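Local atomic coordinates of ApRick protease (Rickettsia conorii, PDB entry 5C9D), a protein that probably acts as an aspartic-type endopeptidase of the retropepsin-like family, this chain being the protease portion of a longer, predicted membrane protein. Residues T33-I38 / I98-M103; Y57-L62 / K88-L93. All coordinates share one frame; numbering follows the deposited sequence.

Interaction 1 (T33-I38 / I98-M103)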
loop_
_atom_site.group_PDB
_atom_site.type_symbol
_atom_site.label_atom_id
_atom_site.label_comp_id
_atom_site.label_asym_id
_atom_site.label_seq_id
_atom_site.Cartn_x
_atom_site.Cartn_y
_atom_site.Cartn_z
ATOM N N THR B 33 4.146 -18.505 4.695
ATOM C CA THR B 33 5.478 -18.931 4.297
ATOM C C THR B 33 5.433 -20.209 3.453
ATOM O O THR B 33 6.278 -20.425 2.583
ATOM C CB THR B 33 6.367 -19.141 5.541
ATOM O OG1 THR B 33 5.557 -19.527 6.663
ATOM C CG2 THR B 33 7.065 -17.855 5.890
ATOM N N GLY B 34 4.440 -21.052 3.705
ATOM C CA GLY B 34 4.253 -22.247 2.898
ATOM C C GLY B 34 3.981 -21.880 1.459
ATOM O O GLY B 34 4.588 -22.439 0.543
ATOM N N ALA B 35 3.080 -20.920 1.262
ATOM C CA ALA B 35 2.671 -20.505 -0.077
ATOM C C ALA B 35 3.865 -19.999 -0.865
ATOM O O ALA B 35 4.740 -19.325 -0.319
ATOM C CB ALA B 35 1.590 -19.439 -0.001
ATOM N N SER B 36 3.868 -20.321 -2.154
ATOM C CA SER B 36 5.013 -20.113 -3.044
ATOM C C SER B 36 5.055 -18.693 -3.608
ATOM O O SER B 36 6.108 -18.143 -3.951
ATOM C CB SER B 36 4.930 -21.132 -4.188
ATOM O OG SER B 36 3.570 -21.391 -4.551
ATOM N N ASP B 37 3.879 -18.106 -3.702
ATOM C CA ASP B 37 3.718 -16.815 -4.327
ATOM C C ASP B 37 2.393 -16.240 -3.803
ATOM O O ASP B 37 1.924 -16.665 -2.740
ATOM C CB ASP B 37 3.753 -16.998 -5.848
ATOM C CG ASP B 37 2.693 -17.990 -6.356
ATOM O OD1 ASP B 37 2.072 -18.709 -5.524
ATOM O OD2 ASP B 37 2.481 -18.044 -7.596
ATOM N N ILE B 38 1.776 -15.316 -4.537
ATOM C CA ILE B 38 0.576 -14.626 -4.059
ATOM C C ILE B 38 -0.697 -15.230 -4.643
ATOM O O ILE B 38 -1.080 -14.956 -5.785
ATOM C CB ILE B 38 0.708 -13.121 -4.353
ATOM C CG1 ILE B 38 1.788 -12.549 -3.417
ATOM C CG2 ILE B 38 -0.624 -12.402 -4.167
ATOM C CD1 ILE B 38 2.183 -11.131 -3.718
ATOM N N ILE B 98 -9.339 -17.511 1.438
ATOM C CA ILE B 98 -8.734 -16.156 1.560
ATOM C C ILE B 98 -7.364 -16.111 0.837
ATOM O O ILE B 98 -6.697 -17.138 0.703
ATOM C CB ILE B 98 -8.674 -15.633 3.051
ATOM C CG1 ILE B 98 -8.333 -14.135 3.090
ATOM C CG2 ILE B 98 -7.693 -16.419 3.917
ATOM C CD1 ILE B 98 -8.776 -13.415 4.353
ATOM N N SER B 99 -6.975 -14.931 0.345
ATOM C CA SER B 99 -5.768 -14.783 -0.478
ATOM C C SER B 99 -4.458 -14.935 0.311
ATOM O O SER B 99 -4.401 -14.673 1.529
ATOM C CB SER B 99 -5.781 -13.451 -1.233
ATOM O OG SER B 99 -6.702 -13.493 -2.314
ATOM N N LEU B 100 -3.406 -15.347 -0.399
ATOM C CA LEU B 100 -2.134 -15.641 0.243
ATOM C C LEU B 100 -1.037 -14.696 -0.161
ATOM O O LEU B 100 -0.857 -14.372 -1.344
ATOM C CB LEU B 100 -1.672 -17.066 -0.053
ATOM C CG LEU B 100 -2.657 -18.145 0.375
ATOM C CD1 LEU B 100 -2.175 -19.496 -0.128
ATOM C CD2 LEU B 100 -2.853 -18.144 1.884
ATOM N N LEU B 101 -0.296 -14.283 0.853
ATOM C CA LEU B 101 0.853 -13.460 0.674
ATOM C C LEU B 101 2.026 -14.364 0.899
ATOM O O LEU B 101 2.370 -14.678 2.025
ATOM C CB LEU B 101 0.826 -12.342 1.675
ATOM C CG LEU B 101 1.784 -11.221 1.353
ATOM C CD1 LEU B 101 1.346 -9.999 2.151
ATOM C CD2 LEU B 101 3.223 -11.650 1.640
ATOM N N GLY B 102 2.618 -14.814 -0.194
ATOM C CA GLY B 102 3.657 -15.799 -0.122
ATOM C C GLY B 102 5.006 -15.312 -0.581
ATOM O O GLY B 102 5.210 -14.127 -0.851
ATOM N N MET B 103 5.909 -16.282 -0.706
ATOM C CA MET B 103 7.336 -16.046 -0.931
ATOM C C MET B 103 7.701 -15.186 -2.131
ATOM O O MET B 103 8.740 -14.528 -2.113
ATOM C CB MET B 103 8.052 -17.385 -1.059
ATOM C CG MET B 103 8.179 -18.114 0.259
ATOM S SD MET B 103 8.974 -17.111 1.521
ATOM C CE MET B 103 10.338 -16.350 0.622
#

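Interaction 2 (Y57-L62 / K88-L93)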
loop_
_atom_site.group_PDB
_atom_site.type_symbol
_atom_site.label_atom_id
_atom_site.label_comp_id
_atom_site.label_asym_id
_atom_site.label_seq_id
_atom_site.Cartn_x
_atom_site.Cartn_y
_atom_site.Cartn_z
ATOM N N TYR B 57 -5.704 -21.078 -17.220
ATOM C CA TYR B 57 -5.571 -21.923 -16.034
ATOM C C TYR B 57 -4.592 -23.085 -16.315
ATOM O O TYR B 57 -5.013 -24.229 -16.453
ATOM C CB TYR B 57 -6.969 -22.408 -15.582
ATOM C CG TYR B 57 -7.820 -21.260 -15.063
ATOM C CD1 TYR B 57 -8.629 -20.504 -15.917
ATOM C CD2 TYR B 57 -7.774 -20.897 -13.722
ATOM C CE1 TYR B 57 -9.378 -19.429 -15.437
ATOM C CE2 TYR B 57 -8.528 -19.840 -13.228
ATOM C CZ TYR B 57 -9.318 -19.109 -14.077
ATOM O OH TYR B 57 -10.029 -18.056 -13.531
ATOM N N THR B 58 -3.290 -22.756 -16.371
ATOM C CA THR B 58 -2.189 -23.669 -16.756
ATOM C C THR B 58 -1.585 -24.561 -15.601
ATOM O O THR B 58 -0.787 -25.490 -15.853
ATOM C CB THR B 58 -1.033 -22.865 -17.442
ATOM O OG1 THR B 58 -0.320 -22.058 -16.490
ATOM C CG2 THR B 58 -1.570 -21.934 -18.505
ATOM N N ARG B 59 -1.982 -24.282 -14.358
ATOM C CA ARG B 59 -1.464 -24.960 -13.161
ATOM C C ARG B 59 -2.575 -25.705 -12.448
ATOM O O ARG B 59 -3.730 -25.375 -12.643
ATOM C CB ARG B 59 -0.827 -23.931 -12.196
ATOM C CG ARG B 59 0.660 -23.700 -12.474
ATOM C CD ARG B 59 1.264 -22.676 -11.548
ATOM N NE ARG B 59 1.063 -23.047 -10.152
ATOM C CZ ARG B 59 1.164 -22.212 -9.124
ATOM N NH1 ARG B 59 1.472 -20.930 -9.309
ATOM N NH2 ARG B 59 0.952 -22.673 -7.902
ATOM N N THR B 60 -2.209 -26.689 -11.616
ATOM C CA THR B 60 -3.171 -27.530 -10.854
ATOM C C THR B 60 -2.631 -27.930 -9.472
ATOM O O THR B 60 -1.767 -28.812 -9.359
ATOM C CB THR B 60 -3.535 -28.815 -11.638
ATOM O OG1 THR B 60 -4.291 -28.437 -12.779
ATOM C CG2 THR B 60 -4.348 -29.787 -10.817
ATOM N N TYR B 61 -3.154 -27.258 -8.442
ATOM C CA TYR B 61 -3.062 -27.736 -7.080
ATOM C C TYR B 61 -4.002 -28.910 -6.951
ATOM O O TYR B 61 -5.194 -28.757 -7.239
ATOM C CB TYR B 61 -3.525 -26.663 -6.109
ATOM C CG TYR B 61 -2.549 -25.554 -5.909
ATOM C CD1 TYR B 61 -2.482 -24.485 -6.804
ATOM C CD2 TYR B 61 -1.682 -25.566 -4.813
ATOM C CE1 TYR B 61 -1.579 -23.453 -6.604
ATOM C CE2 TYR B 61 -0.769 -24.542 -4.607
ATOM C CZ TYR B 61 -0.717 -23.484 -5.498
ATOM O OH TYR B 61 0.201 -22.472 -5.270
ATOM N N LEU B 62 -3.486 -30.069 -6.526
ATOM C CA LEU B 62 -4.330 -31.248 -6.238
ATOM C C LEU B 62 -4.422 -31.415 -4.730
ATOM O O LEU B 62 -3.402 -31.590 -4.089
ATOM C CB LEU B 62 -3.747 -32.534 -6.876
ATOM C CG LEU B 62 -3.550 -32.505 -8.384
ATOM C CD1 LEU B 62 -2.833 -33.758 -8.810
ATOM C CD2 LEU B 62 -4.886 -32.406 -9.056
ATOM N N LYS B 88 5.046 -12.104 -8.750
ATOM C CA LYS B 88 4.455 -13.247 -9.422
ATOM C C LYS B 88 3.426 -13.839 -8.473
ATOM O O LYS B 88 3.710 -14.031 -7.292
ATOM C CB LYS B 88 5.530 -14.262 -9.865
ATOM C CG LYS B 88 5.838 -15.390 -8.874
ATOM C CD LYS B 88 7.069 -16.219 -9.258
ATOM C CE LYS B 88 7.452 -17.221 -8.168
ATOM N NZ LYS B 88 6.562 -18.422 -8.152
ATOM N N GLY B 89 2.214 -14.071 -8.974
ATOM C CA GLY B 89 1.177 -14.782 -8.218
ATOM C C GLY B 89 0.269 -15.565 -9.139
ATOM O O GLY B 89 0.589 -15.764 -10.307
ATOM N N HIS B 90 -0.875 -16.008 -8.629
ATOM C CA HIS B 90 -1.792 -16.792 -9.439
ATOM C C HIS B 90 -3.245 -16.648 -8.987
ATOM O O HIS B 90 -3.502 -16.138 -7.895
ATOM C CB HIS B 90 -1.341 -18.259 -9.475
ATOM C CG HIS B 90 -1.429 -18.979 -8.160
ATOM N ND1 HIS B 90 -2.608 -19.504 -7.669
ATOM C CD2 HIS B 90 -0.470 -19.312 -7.261
ATOM C CE1 HIS B 90 -2.375 -20.093 -6.507
ATOM N NE2 HIS B 90 -1.084 -19.990 -6.236
ATOM N N VAL B 91 -4.191 -17.072 -9.828
ATOM C CA VAL B 91 -5.615 -17.024 -9.455
ATOM C C VAL B 91 -6.185 -18.423 -9.214
ATOM O O VAL B 91 -6.487 -19.138 -10.155
ATOM C CB VAL B 91 -6.474 -16.303 -10.505
ATOM C CG1 VAL B 91 -7.918 -16.198 -10.022
ATOM C CG2 VAL B 91 -5.909 -14.923 -10.787
ATOM N N GLY B 92 -6.347 -18.778 -7.939
ATOM C CA GLY B 92 -6.769 -20.104 -7.512
ATOM C C GLY B 92 -8.276 -20.284 -7.433
ATOM O O GLY B 92 -8.946 -19.727 -6.556
ATOM N N LEU B 93 -8.793 -21.098 -8.351
ATOM C CA LEU B 93 -10.208 -21.427 -8.427
ATOM C C LEU B 93 -10.520 -22.610 -7.501
ATOM O O LEU B 93 -11.653 -23.086 -7.433
ATOM C CB LEU B 93 -10.578 -21.688 -9.899
ATOM C CG LEU B 93 -11.563 -22.768 -10.365
ATOM C CD1 LEU B 93 -11.982 -22.428 -11.789
ATOM C CD2 LEU B 93 -10.992 -24.189 -10.275
#

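Interaction 1 (T33-I38 / I98-M103)
Met103 N donates a hydrogen bond to Ala35 O, 3.3 Å long and almost straight (174° at the hydrogen), reaching the carbonyl from 38° above its plane. The Met103 side chain comes in beside the same acceptor. Its CG, set beside the backbone N (chi1 -73°), lies 3.7 Å from Ala35 O and 3.8 Å from Thr33 O, while CB lies 3.6 Å from Ser36 O. At the other end, Ala35 CB meets Leu100 CD1 at 3.8 Å. Leu100 O faces Ile38, with a CA-H...O contact of 3.1 Å to Ile38 CA and with Ile38 CG2 at 3.5 Å.

Thr33 to Ala35 complete the Asp-Thr-Gly-Ala signature of aspartic proteases, and Leu100-Leu101-Gly102 matches the hydrophobic-hydrophobic-Gly motif that packs against it in this family. Behind the contact, backbone bonds from Leu101 to Met30 and Asp32 hold strand 99-101 against strand 25-31, and Leu100 is similarly joined to Ala39. Gly102 is the N-cap of helix 103-106, where the first amide has no acceptor within the helix. Ala35 O thus satisfies Met103 N, tying the signature loop to the helix start through main-chain chemistry.

Interaction 2 (Y57-L62 / K88-L93)
The phenol of Tyr61 and the imidazole of His90 approach from opposite directions and meet obliquely, their centroids 5.2 Å apart and their planes inclined by 37°. The guanidinium of Arg59 has Tyr61 OH at its edge and in its plane, 2.7 Å from NH2, and its own plane stands 72° from that of the imidazole. Arg59 NH1 comes obliquely to the imidazole, 3.3 Å from His90 CD2, and the histidine ring thus has the arginine and the tyrosine of one strand as neighbours.

Strand 59-63 and the antiparallel strand 66-79 make a beta hairpin that probably corresponds to the flap of retropepsins, whereas His90 belongs to strand 83-92 in the body of the sheet. The two backbones stay well apart, and side chains do nearly all the bridging.

His90 NE2 donates to Tyr61 OH over 3.0 Å, but the angle at the hydrogen, 123°, makes this a weak bond. The CB of His90 points toward the hairpin, and CG, lodged between the backbone N and the carbonyl carbon, carries the ring to the tyrosine hydroxyl. On the arginine side, Asp37 OD2 is a long, weak ion-pair partner of Arg59 NH1. Lys88 NZ lies 5.8 Å from the same NH1, so the carboxylate probably sits in a basic surround.

Farther along, the Tyr57 ring leans obliquely on the Val91 carbonyl and the Leu93 side chain while its hydroxyl is hydrogen-bonded to Leu52 O. Tyr57 CE2 makes the nearest approach, 3.8 Å from Val91 O and 4.3 Å from Leu93 CB.

In the fold
Strand 25-31 leads from the N-terminal part of the chain into the 33-38 loop, the first half of interaction 1. After strand 38-41 and helix 42-47 the chain reaches 57-62, turns back through strand 66-79 and comes down strand 83-92, where 88-93 closes interaction 2. It then runs to 98-103, closing the wider loop of interaction 1, within which interaction 2 is nested. Their centres lie about 12 Å apart, and both reach the same mixed sheet. Strand 38-41, parallel to 83-92, joins them directly: Ile38 O is 3.0 Å from His90 N, a probable hydrogen bond. Interaction 1 ties the signature loop to strand 99-101 and the start of helix 103-106, and interaction 2 ties the hairpin to strand 83-92.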